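Local atomic coordinates of carbon monoxide dehydrogenase (Thermococcus sp. AM4, PDB entry 6T7J), a protein that probably catalyses the reversible oxidation of carbon monoxide to carbon dioxide at a nickel-iron-sulfur cluster, which in this structure lacks its nickel. Residues R170-A175 / K181-A186; K276-A281 / L314-A319; A347-A352 / P369-I374; V423-G428 / L511-C516; K603-V606 / K612-E615. All coordinates share one frame; numbering follows the deposited sequence.

Contact 1 of 5, residues R170-A175 / K181-A186; sequences RMLALA and KVWEKA
The 3-10 turn 170-174 and helix 177-186, which follows it after a short bend, are tied together by the indole of Trp183 reaching back to Leu172 and Ala175. The six-membered ring does the touching. Its CZ3 lies 3.7 Å from Ala175 CB, while CH2 of the same Trp183 ring is 3.8 Å from that methyl, which thus meets the two carbons almost equally. Leu172 adds one branch, CD2, at 4.2 Å from Trp183 CZ3. Both aliphatic groups approach the ring at a slant. Trp183 starts with CG beside its own backbone N and opposite the carbonyl carbon (chi1 -60°), and its long, flat side chain then spans the distance between two backbones whose closest CA atoms, those of Ala175 and Lys181, are still 10.3 Å apart. The small methyl of Ala175 suits a place where the ring comes so near. The 3-10 turn itself is fastened by i to i+3 bonds, among them Ala175 N to Leu172 O at 2.9 Å, which set the two residues that meet the indole one turn apart. The polar edge of Trp183 is satisfied as well, since NE1 bonds to Ala569 O. Around this buried patch, helix 212-242 supplies Trp228, packed edge-to-face with Trp183 and also touching Leu172, and Leu224, while Leu189 of the following loop contacts both Leu172 and Trp183.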
# COMPACT_ATOMS: atom_id res chain seq x y z
N ARG A 170 1.67 -11.97 -17.80
CA ARG A 170 1.99 -12.27 -19.19
C ARG A 170 3.41 -11.83 -19.54
O ARG A 170 4.14 -12.55 -20.23
CB ARG A 170 0.98 -11.60 -20.12
CG ARG A 170 -0.46 -12.01 -19.86
CD ARG A 170 -0.75 -13.41 -20.39
NE ARG A 170 -0.48 -13.50 -21.82
CZ ARG A 170 -1.40 -13.33 -22.77
NH1 ARG A 170 -1.06 -13.44 -24.04
NH2 ARG A 170 -2.65 -13.06 -22.44
N MET A 171 3.82 -10.65 -19.07
CA MET A 171 5.13 -10.11 -19.42
C MET A 171 6.27 -11.02 -18.97
O MET A 171 7.40 -10.88 -19.46
CB MET A 171 5.31 -8.72 -18.82
CG MET A 171 4.45 -7.65 -19.48
SD MET A 171 4.93 -7.30 -21.18
CE MET A 171 6.28 -6.16 -20.91
N LEU A 172 6.01 -11.96 -18.05
CA LEU A 172 7.02 -12.94 -17.66
C LEU A 172 7.51 -13.77 -18.84
O LEU A 172 8.53 -14.45 -18.72
CB LEU A 172 6.47 -13.86 -16.57
CG LEU A 172 6.25 -13.22 -15.19
CD1 LEU A 172 5.96 -14.29 -14.16
CD2 LEU A 172 7.46 -12.40 -14.79
N ALA A 173 6.80 -13.74 -19.98
CA ALA A 173 7.31 -14.38 -21.18
C ALA A 173 8.66 -13.82 -21.61
O ALA A 173 9.35 -14.45 -22.42
CB ALA A 173 6.30 -14.24 -22.32
N LEU A 174 9.06 -12.65 -21.10
CA LEU A 174 10.38 -12.10 -21.39
C LEU A 174 11.47 -12.66 -20.49
O LEU A 174 12.65 -12.44 -20.77
CB LEU A 174 10.35 -10.58 -21.26
CG LEU A 174 9.59 -9.82 -22.36
CD1 LEU A 174 9.00 -8.53 -21.81
CD2 LEU A 174 10.50 -9.54 -23.54
N ALA A 175 11.11 -13.38 -19.43
CA ALA A 175 12.09 -13.93 -18.50
C ALA A 175 12.48 -15.35 -18.91
O ALA A 175 11.64 -16.11 -19.38
CB ALA A 175 11.54 -13.95 -17.08
N LYS A 181 11.33 -21.31 -13.59
CA LYS A 181 11.30 -22.50 -12.76
C LYS A 181 11.73 -22.18 -11.33
O LYS A 181 11.17 -22.73 -10.37
CB LYS A 181 12.19 -23.57 -13.37
CG LYS A 181 12.15 -24.90 -12.66
CD LYS A 181 10.75 -25.49 -12.66
CE LYS A 181 10.36 -25.98 -11.27
NZ LYS A 181 11.21 -27.12 -10.82
N VAL A 182 12.71 -21.29 -11.17
CA VAL A 182 13.14 -20.87 -9.84
C VAL A 182 11.99 -20.22 -9.09
O VAL A 182 11.67 -20.60 -7.95
CB VAL A 182 14.35 -19.92 -9.95
CG1 VAL A 182 14.53 -19.14 -8.65
CG2 VAL A 182 15.61 -20.68 -10.30
N TRP A 183 11.35 -19.23 -9.72
CA TRP A 183 10.23 -18.53 -9.09
C TRP A 183 9.05 -19.46 -8.84
O TRP A 183 8.32 -19.28 -7.86
CB TRP A 183 9.79 -17.35 -9.95
CG TRP A 183 10.86 -16.33 -10.19
CD1 TRP A 183 11.86 -15.98 -9.32
CD2 TRP A 183 11.04 -15.52 -11.36
NE1 TRP A 183 12.64 -15.00 -9.88
CE2 TRP A 183 12.16 -14.70 -11.13
CE3 TRP A 183 10.35 -15.41 -12.57
CZ2 TRP A 183 12.61 -13.79 -12.08
CZ3 TRP A 183 10.81 -14.50 -13.51
CH2 TRP A 183 11.93 -13.70 -13.26
N GLU A 184 8.85 -20.46 -9.71
CA GLU A 184 7.77 -21.41 -9.51
C GLU A 184 8.03 -22.29 -8.29
O GLU A 184 7.14 -22.51 -7.47
CB GLU A 184 7.58 -22.26 -10.77
CG GLU A 184 6.51 -23.32 -10.66
CD GLU A 184 6.41 -24.17 -11.92
OE1 GLU A 184 5.75 -25.22 -11.88
OE2 GLU A 184 7.00 -23.77 -12.94
N LYS A 185 9.26 -22.81 -8.17
CA LYS A 185 9.61 -23.60 -6.99
C LYS A 185 9.51 -22.77 -5.72
O LYS A 185 9.02 -23.26 -4.69
CB LYS A 185 11.02 -24.17 -7.15
CG LYS A 185 11.26 -25.46 -6.37
CD LYS A 185 12.55 -25.40 -5.56
CE LYS A 185 12.34 -24.75 -4.20
NZ LYS A 185 11.42 -25.53 -3.33
N ALA A 186 9.94 -21.51 -5.77
CA ALA A 186 9.81 -20.63 -4.62
C ALA A 186 8.37 -20.18 -4.39
O ALA A 186 8.04 -19.75 -3.28
CB ALA A 186 10.72 -19.42 -4.77

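Contact 2 of 5, residues K276-A281 / L314-A319; sequences KIAEIA and LGVPIA
The methyl of Ala278 rests against two neighbouring branched side chains, Leu314 and Val316, touching one branch of each. Ala278 CB is 4.1 Å from Leu314 CD1 and equally 4.1 Å from Val316 CG2, ordinary van der Waals distances. Alanine suits the spot because the helix face can then come close to the loop: the CA atoms of Ala278 and Val316 are 7.8 Å apart. With CG1 of Val316 trans to its backbone N (chi1 176°), CG2 falls beside that N and becomes the branch that meets the methyl. The other branch of Leu314, CD2, lies 4.1 Å from Glu279 OE1, where the extended glutamate crosses the leucine at about a right angle; this is a loose contact and not a polar bond. Between the two hydrophobic residues, Gly315 ends helix 304-314 with a positive phi of 83°, and the chain turns there from Leu314 to Val316. The contact therefore joins helix 271-281 to the turn between helix 304-314 and the weakly bonded strand 318-320, an outermost strand of a parallel sheet within this chain. Val310 backs Val316 from helix 304-314, and helix 381-395 packs against Ile277 and Ile280.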
# COMPACT_ATOMS: atom_id res chain seq x y z
N LYS A 276 7.06 16.06 -25.05
CA LYS A 276 6.28 17.14 -25.64
C LYS A 276 6.84 18.51 -25.25
O LYS A 276 6.97 19.40 -26.10
CB LYS A 276 4.82 17.02 -25.21
CG LYS A 276 4.05 15.95 -25.95
CD LYS A 276 4.21 16.10 -27.46
CE LYS A 276 3.26 15.17 -28.20
NZ LYS A 276 3.39 15.30 -29.67
N ILE A 277 7.19 18.69 -23.97
CA ILE A 277 7.73 19.97 -23.52
C ILE A 277 9.01 20.30 -24.27
O ILE A 277 9.20 21.42 -24.76
CB ILE A 277 7.95 19.96 -22.00
CG1 ILE A 277 6.61 19.86 -21.25
CG2 ILE A 277 8.70 21.21 -21.57
CD1 ILE A 277 5.72 21.06 -21.45
N ALA A 278 9.92 19.32 -24.37
CA ALA A 278 11.20 19.56 -25.03
C ALA A 278 11.01 19.87 -26.51
O ALA A 278 11.61 20.82 -27.03
CB ALA A 278 12.12 18.35 -24.84
N GLU A 279 10.19 19.07 -27.20
CA GLU A 279 9.97 19.30 -28.62
C GLU A 279 9.32 20.66 -28.87
O GLU A 279 9.71 21.38 -29.80
CB GLU A 279 9.12 18.18 -29.21
CG GLU A 279 9.92 16.92 -29.53
CD GLU A 279 9.04 15.70 -29.67
OE1 GLU A 279 9.49 14.60 -29.27
OE2 GLU A 279 7.91 15.82 -30.18
N ILE A 280 8.34 21.04 -28.04
CA ILE A 280 7.68 22.32 -28.23
C ILE A 280 8.64 23.47 -27.96
O ILE A 280 8.70 24.44 -28.73
CB ILE A 280 6.43 22.41 -27.32
CG1 ILE A 280 5.30 21.55 -27.89
CG2 ILE A 280 5.98 23.85 -27.15
CD1 ILE A 280 4.74 22.06 -29.20
N ALA A 281 9.42 23.38 -26.88
CA ALA A 281 10.27 24.51 -26.51
C ALA A 281 11.47 24.66 -27.43
O ALA A 281 11.94 25.78 -27.64
CB ALA A 281 10.72 24.36 -25.06
N LEU A 314 16.39 12.27 -27.15
CA LEU A 314 16.53 13.48 -27.94
C LEU A 314 17.88 14.16 -27.80
O LEU A 314 18.20 15.05 -28.59
CB LEU A 314 15.43 14.48 -27.56
CG LEU A 314 14.04 13.86 -27.38
CD1 LEU A 314 13.12 14.80 -26.63
CD2 LEU A 314 13.45 13.49 -28.73
N GLY A 315 18.70 13.76 -26.82
CA GLY A 315 19.94 14.46 -26.57
C GLY A 315 19.80 15.69 -25.72
O GLY A 315 20.69 16.55 -25.73
N VAL A 316 18.69 15.82 -24.98
CA VAL A 316 18.50 16.97 -24.11
C VAL A 316 19.56 16.96 -23.02
O VAL A 316 19.79 15.91 -22.39
CB VAL A 316 17.08 16.95 -23.49
CG1 VAL A 316 16.91 18.09 -22.51
CG2 VAL A 316 16.03 17.01 -24.59
N PRO A 317 20.25 18.07 -22.76
CA PRO A 317 21.27 18.08 -21.70
C PRO A 317 20.63 17.85 -20.34
O PRO A 317 19.54 18.35 -20.05
CB PRO A 317 21.89 19.48 -21.81
CG PRO A 317 20.84 20.31 -22.47
CD PRO A 317 20.14 19.38 -23.43
N ILE A 318 21.31 17.07 -19.50
CA ILE A 318 20.84 16.77 -18.16
C ILE A 318 21.59 17.65 -17.18
O ILE A 318 22.82 17.75 -17.22
CB ILE A 318 20.99 15.26 -17.84
CG1 ILE A 318 20.14 14.88 -16.63
CG2 ILE A 318 22.45 14.85 -17.67
CD1 ILE A 318 19.39 13.58 -16.83
N ALA A 319 20.84 18.33 -16.31
CA ALA A 319 21.42 19.36 -15.45
C ALA A 319 21.92 18.83 -14.11
O ALA A 319 22.82 19.42 -13.52
CB ALA A 319 20.40 20.47 -15.21

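Contact 3 of 5, residues A347-A352 / P369-I374; sequences AIVDVA and PGAVHI
Helix 347-352 comes closest to the loop ahead of strand 372-373 at Val349 and Ala371, whose CA atoms are 6.3 Å apart. The fold is a parallel alpha/beta sheet of Rossmann-like strand order: helix 347-352 belongs to the beta-alpha-beta crossover from strand 336-339 to strand 358-361, and strand 372-373 is the next one out, at the sheet edge. One side chain, Val349, makes every contact across the gap, using its two methyls on different partners. CG1 stands trans to the backbone N (chi1 164°) and faces the peptide that links Pro369 to Gly370, with Val349 CG1 3.7 Å from Pro369 O. The same methyl is 4.1 Å from Gly370 C. Because Gly370, at a positive phi of 98°, has no side chain, the backbone itself can be covered by the valine; a CB in that place would lie tight against Val349 CG1. A beta-branched residue is apt here, since two methyls spread from one short stem can pack against a backbone carbonyl and an alanine methyl at once. Val359 of strand 358-361 touches both Val349 and Ala371, joining the contact to the sheet. The helix also borders the dimer interface: Asp350 forms a salt bridge with Lys74 of the second subunit, and Pro369 packs on Asp211 of that subunit. A butanediol molecule, probably from the crystallisation liquor, is hydrogen-bonded to Ala371 O, while the methyl of Ala371 meets the remaining branch of the valine, CB to Val349 CG2, at 4.1 Å.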
# COMPACT_ATOMS: atom_id res chain seq x y z
N ALA A 347 10.15 20.94 -1.12
CA ALA A 347 10.96 22.10 -0.79
C ALA A 347 11.28 22.95 -2.02
O ALA A 347 11.54 24.15 -1.88
CB ALA A 347 12.25 21.66 -0.11
N ILE A 348 11.28 22.35 -3.22
CA ILE A 348 11.60 23.13 -4.41
C ILE A 348 10.62 24.28 -4.60
O ILE A 348 10.95 25.26 -5.27
CB ILE A 348 11.64 22.25 -5.68
CG1 ILE A 348 10.23 21.87 -6.13
CG2 ILE A 348 12.52 21.03 -5.47
CD1 ILE A 348 10.17 21.26 -7.52
N VAL A 349 9.42 24.19 -4.03
CA VAL A 349 8.52 25.34 -4.05
C VAL A 349 9.07 26.44 -3.15
O VAL A 349 9.25 27.58 -3.59
CB VAL A 349 7.10 24.92 -3.64
CG1 VAL A 349 6.27 26.15 -3.28
CG2 VAL A 349 6.44 24.15 -4.77
N ASP A 350 9.38 26.10 -1.90
CA ASP A 350 9.98 27.06 -0.97
C ASP A 350 11.14 27.80 -1.62
O ASP A 350 11.14 29.03 -1.72
CB ASP A 350 10.45 26.35 0.29
CG ASP A 350 9.33 26.07 1.22
OD1 ASP A 350 8.52 26.97 1.55
OD2 ASP A 350 9.23 24.92 1.62
N VAL A 351 12.14 27.04 -2.08
CA VAL A 351 13.30 27.64 -2.74
C VAL A 351 12.87 28.54 -3.88
O VAL A 351 13.32 29.68 -4.01
CB VAL A 351 14.26 26.53 -3.21
CG1 VAL A 351 15.45 27.13 -3.94
CG2 VAL A 351 14.72 25.69 -2.03
N ALA A 352 11.95 28.04 -4.72
CA ALA A 352 11.54 28.81 -5.89
C ALA A 352 10.86 30.12 -5.50
O ALA A 352 10.84 31.06 -6.30
CB ALA A 352 10.61 27.99 -6.78
N PRO A 369 1.52 22.17 -2.62
CA PRO A 369 0.94 23.48 -2.26
C PRO A 369 1.91 24.62 -2.53
O PRO A 369 3.09 24.55 -2.19
CB PRO A 369 0.64 23.33 -0.76
CG PRO A 369 0.49 21.85 -0.55
CD PRO A 369 1.47 21.22 -1.50
N GLY A 370 1.39 25.67 -3.16
CA GLY A 370 2.18 26.80 -3.58
C GLY A 370 2.61 26.77 -5.03
O GLY A 370 2.95 27.82 -5.59
N ALA A 371 2.60 25.60 -5.66
CA ALA A 371 2.94 25.49 -7.07
C ALA A 371 1.78 25.98 -7.93
O ALA A 371 0.67 26.24 -7.45
CB ALA A 371 3.30 24.05 -7.42
N VAL A 372 2.05 26.11 -9.23
CA VAL A 372 1.03 26.45 -10.21
C VAL A 372 0.72 25.19 -11.01
O VAL A 372 1.60 24.62 -11.66
CB VAL A 372 1.47 27.61 -11.13
CG1 VAL A 372 1.41 28.93 -10.37
CG2 VAL A 372 2.87 27.38 -11.66
N HIS A 373 -0.53 24.74 -10.94
CA HIS A 373 -0.94 23.48 -11.54
C HIS A 373 -1.53 23.75 -12.92
O HIS A 373 -2.59 24.37 -13.04
CB HIS A 373 -1.94 22.74 -10.66
CG HIS A 373 -2.12 21.30 -11.03
ND1 HIS A 373 -1.09 20.39 -10.99
CD2 HIS A 373 -3.22 20.62 -11.44
CE1 HIS A 373 -1.54 19.20 -11.37
NE2 HIS A 373 -2.83 19.32 -11.64
N ILE A 374 -0.85 23.28 -13.96
CA ILE A 374 -1.36 23.28 -15.32
C ILE A 374 -1.45 21.82 -15.74
O ILE A 374 -0.47 21.22 -16.19
CB ILE A 374 -0.49 24.10 -16.27
CG1 ILE A 374 -0.50 25.57 -15.86
CG2 ILE A 374 -0.98 23.97 -17.71
CD1 ILE A 374 0.79 26.29 -16.13

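Contact 4 of 5, residues V423-G428 / L511-C516; sequences VEALGG and LNIPPC
Apolar contacts carry most of this meeting, and the tightest is between leucines: Leu426 CD2 lies 3.6 Å from Leu511 CD1, one methyl against another. Leu511 has its CG beside the backbone N and opposite the carbonyl carbon (chi1 -50°), and its forked end divides the work, CD1 going to Leu426 and CD2 to the carbonyl oxygen of Ala425. A looser apolar touch, 4.5 Å between Ala425 CB and Ile513 CG2, extends the patch. The CA atoms of Ala425 and Leu511 approach to 6.3 Å, a spacing to which the short side chain of alanine is well suited. A second kind of contact sets a methyl against a carbonyl: Leu511 CD2 is 3.9 Å from Ala425 O, a van der Waals approach near the end of helix 419-425. That end is a Schellman motif, with Gly427 as the C-prime residue at positive phi (84°), a conformation easy for glycine. Its backbone bonds are Gly428 N to Val423 O at 2.8 Å and the longer Gly427 N to Glu424 O at 3.3 Å. In segment 511-516, Asn512 is the first residue to leave helix 502-511, also with positive phi, and the chain runs on through Pro514 and Pro515 to strand 516-518, at the edge of a six-stranded parallel sheet. Helix 431-439 covers Leu426 through Pro432 and Leu433, and Phe417 packs on Ile513 and Pro514.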
# COMPACT_ATOMS: atom_id res chain seq x y z
N VAL A 423 23.40 -4.45 -28.79
CA VAL A 423 23.52 -5.56 -29.73
C VAL A 423 23.93 -5.06 -31.11
O VAL A 423 24.71 -5.70 -31.82
CB VAL A 423 22.20 -6.37 -29.78
CG1 VAL A 423 22.24 -7.38 -30.91
CG2 VAL A 423 21.96 -7.06 -28.46
N GLU A 424 23.42 -3.89 -31.51
CA GLU A 424 23.85 -3.28 -32.76
C GLU A 424 25.32 -2.91 -32.72
O GLU A 424 26.01 -2.97 -33.74
CB GLU A 424 23.00 -2.04 -33.07
CG GLU A 424 21.76 -2.31 -33.90
CD GLU A 424 21.09 -1.03 -34.36
OE1 GLU A 424 19.92 -1.09 -34.80
OE2 GLU A 424 21.73 0.04 -34.28
N ALA A 425 25.83 -2.52 -31.54
CA ALA A 425 27.24 -2.19 -31.42
C ALA A 425 28.12 -3.42 -31.58
O ALA A 425 29.26 -3.31 -32.04
CB ALA A 425 27.51 -1.52 -30.07
N LEU A 426 27.61 -4.59 -31.21
CA LEU A 426 28.36 -5.84 -31.32
C LEU A 426 28.18 -6.51 -32.68
O LEU A 426 28.53 -7.69 -32.82
CB LEU A 426 27.94 -6.81 -30.21
CG LEU A 426 28.09 -6.36 -28.76
CD1 LEU A 426 27.01 -6.99 -27.89
CD2 LEU A 426 29.47 -6.70 -28.23
N GLY A 427 27.65 -5.80 -33.67
CA GLY A 427 27.45 -6.38 -34.98
C GLY A 427 26.18 -7.19 -35.14
O GLY A 427 26.09 -8.01 -36.05
N GLY A 428 25.18 -6.98 -34.27
CA GLY A 428 23.93 -7.68 -34.36
C GLY A 428 23.86 -8.99 -33.60
O GLY A 428 22.79 -9.61 -33.55
N LEU A 511 34.80 -1.21 -30.19
CA LEU A 511 33.39 -0.96 -30.49
C LEU A 511 33.01 0.51 -30.40
O LEU A 511 31.85 0.84 -30.66
CB LEU A 511 32.51 -1.79 -29.55
CG LEU A 511 32.87 -3.28 -29.45
CD1 LEU A 511 31.88 -4.01 -28.56
CD2 LEU A 511 32.93 -3.92 -30.83
N ASN A 512 33.95 1.39 -30.06
CA ASN A 512 33.71 2.83 -29.94
C ASN A 512 32.56 3.13 -28.97
O ASN A 512 31.62 3.86 -29.29
CB ASN A 512 33.45 3.47 -31.31
CG ASN A 512 33.63 4.97 -31.28
OD1 ASN A 512 34.31 5.51 -30.41
ND2 ASN A 512 33.00 5.66 -32.23
N ILE A 513 32.65 2.55 -27.78
CA ILE A 513 31.70 2.84 -26.70
C ILE A 513 32.51 3.25 -25.47
O ILE A 513 33.71 2.97 -25.38
CB ILE A 513 30.80 1.62 -26.39
CG1 ILE A 513 31.65 0.40 -26.00
CG2 ILE A 513 29.90 1.30 -27.58
CD1 ILE A 513 30.83 -0.81 -25.63
N PRO A 514 31.88 3.94 -24.53
CA PRO A 514 32.57 4.26 -23.27
C PRO A 514 32.63 3.03 -22.38
O PRO A 514 31.92 2.04 -22.63
CB PRO A 514 31.70 5.36 -22.65
CG PRO A 514 30.76 5.80 -23.74
CD PRO A 514 30.58 4.61 -24.61
N PRO A 515 33.45 3.05 -21.33
CA PRO A 515 33.44 1.93 -20.37
C PRO A 515 32.26 1.96 -19.41
O PRO A 515 32.11 1.01 -18.62
CB PRO A 515 34.77 2.12 -19.61
CG PRO A 515 35.02 3.58 -19.68
CD PRO A 515 34.49 4.05 -21.00
N CYS A 516 31.43 3.00 -19.45
CA CYS A 516 30.24 3.10 -18.62
C CYS A 516 29.04 3.35 -19.53
O CYS A 516 29.04 4.32 -20.29
CB CYS A 516 30.37 4.21 -17.58
SG CYS A 516 31.68 3.93 -16.36

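Contact 5 of 5, residues K603-V606 / K612-E615; sequences KFYV and KAAE
The hydroxyl of Tyr605 reaches the first turns of helix 610-627 and is hydrogen-bonded there to Thr616 OG1, a side-chain oxygen that also bonds to Lys612 O. Thr616 thus links the phenol to the helix backbone; Tyr605 OH and Lys612 O, 3.9 Å apart, are too far from each other for a direct hydrogen bond. The tyrosine also lies against Ala613: OH is 4.0 Å from Ala613 CA, and ring carbon CE2 of Tyr605 is 4.1 Å from the same carbon, which lies at the ring edge near its plane. Farther off, Tyr605 CE2 and Ala613 CB are 4.4 Å apart. CG of the tyrosine is roughly trans to the backbone N (chi1 156°), which carries the ring out from the strand to the helix. The small side chain of Ala613 suits its place, for it also packs on His575 of strand 574-576. Lys612 takes part chiefly through its carbonyl, and its side chain leads away. Strand 604-606 is an outermost strand of a parallel sheet and helix 610-627 follows it directly, a beta-alpha unit of the Rossmann-like kind in which the C-terminal helix folds back on the sheet.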
# COMPACT_ATOMS: atom_id res chain seq x y z
N LYS A 603 21.25 -12.34 -3.57
CA LYS A 603 21.20 -11.90 -2.18
C LYS A 603 21.64 -10.45 -2.09
O LYS A 603 22.22 -9.89 -3.02
CB LYS A 603 22.07 -12.78 -1.28
CG LYS A 603 23.57 -12.68 -1.53
CD LYS A 603 24.32 -13.66 -0.65
CE LYS A 603 25.80 -13.71 -0.99
NZ LYS A 603 26.49 -14.81 -0.25
N PHE A 604 21.35 -9.84 -0.94
CA PHE A 604 21.76 -8.49 -0.63
C PHE A 604 23.11 -8.48 0.08
O PHE A 604 23.52 -9.46 0.70
CB PHE A 604 20.71 -7.79 0.24
CG PHE A 604 19.54 -7.26 -0.53
CD1 PHE A 604 19.69 -6.19 -1.40
CD2 PHE A 604 18.29 -7.84 -0.39
CE1 PHE A 604 18.60 -5.70 -2.11
CE2 PHE A 604 17.20 -7.35 -1.10
CZ PHE A 604 17.36 -6.28 -1.96
N TYR A 605 23.80 -7.34 -0.02
CA TYR A 605 25.07 -7.15 0.66
C TYR A 605 25.23 -5.67 0.97
O TYR A 605 25.31 -4.86 0.04
CB TYR A 605 26.23 -7.66 -0.20
CG TYR A 605 27.57 -7.03 0.13
CD1 TYR A 605 28.20 -7.28 1.34
CD2 TYR A 605 28.20 -6.20 -0.78
CE1 TYR A 605 29.42 -6.71 1.64
CE2 TYR A 605 29.42 -5.62 -0.49
CZ TYR A 605 30.03 -5.88 0.72
OH TYR A 605 31.25 -5.31 1.00
N VAL A 606 25.26 -5.33 2.25
CA VAL A 606 25.30 -3.95 2.70
C VAL A 606 26.74 -3.54 2.94
O VAL A 606 27.47 -4.20 3.70
CB VAL A 606 24.45 -3.75 3.97
CG1 VAL A 606 24.33 -2.27 4.30
CG2 VAL A 606 23.08 -4.39 3.79
N LYS A 612 35.40 -0.83 -0.57
CA LYS A 612 35.09 -2.14 -0.01
C LYS A 612 34.05 -2.86 -0.86
O LYS A 612 34.20 -4.05 -1.17
CB LYS A 612 34.58 -1.98 1.42
CG LYS A 612 35.65 -1.99 2.50
CD LYS A 612 35.10 -2.60 3.79
CE LYS A 612 35.82 -2.07 5.01
NZ LYS A 612 34.87 -1.52 6.02
N ALA A 613 32.98 -2.15 -1.24
CA ALA A 613 31.94 -2.76 -2.06
C ALA A 613 32.47 -3.17 -3.42
O ALA A 613 32.07 -4.20 -3.96
CB ALA A 613 30.77 -1.78 -2.21
N ALA A 614 33.38 -2.37 -3.99
CA ALA A 614 34.00 -2.74 -5.25
C ALA A 614 34.79 -4.03 -5.12
O ALA A 614 34.71 -4.92 -5.98
CB ALA A 614 34.91 -1.61 -5.74
N GLU A 615 35.56 -4.17 -4.03
CA GLU A 615 36.34 -5.39 -3.83
C GLU A 615 35.43 -6.59 -3.65
O GLU A 615 35.69 -7.67 -4.20
CB GLU A 615 37.27 -5.22 -2.63
CG GLU A 615 38.54 -4.45 -2.96
CD GLU A 615 39.04 -3.63 -1.79
OE1 GLU A 615 39.04 -4.15 -0.65
OE2 GLU A 615 39.43 -2.46 -2.00

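From the N terminus the five contacts follow in series, and none nests within or crosses another. Contact 1 closes a short loop in the helical region, with five residues between its segments. Contacts 2 and 3, spanning 32 and 16 residues, serve the first parallel sheet at its two opposite edges, beside strands 318-320 and 372-373; their centres lie about 21 Å apart. Contact 4 closes the longest loop, 82 residues, joining helix 419-425 to the approach to strand 516-518, one edge of the second parallel sheet. Contact 5, again a five-residue loop, ties strand 604-606, the other edge, to the C-terminal helix. Contacts 1 and 3, on opposite sides of the chain's centre, have centres about 43 Å apart.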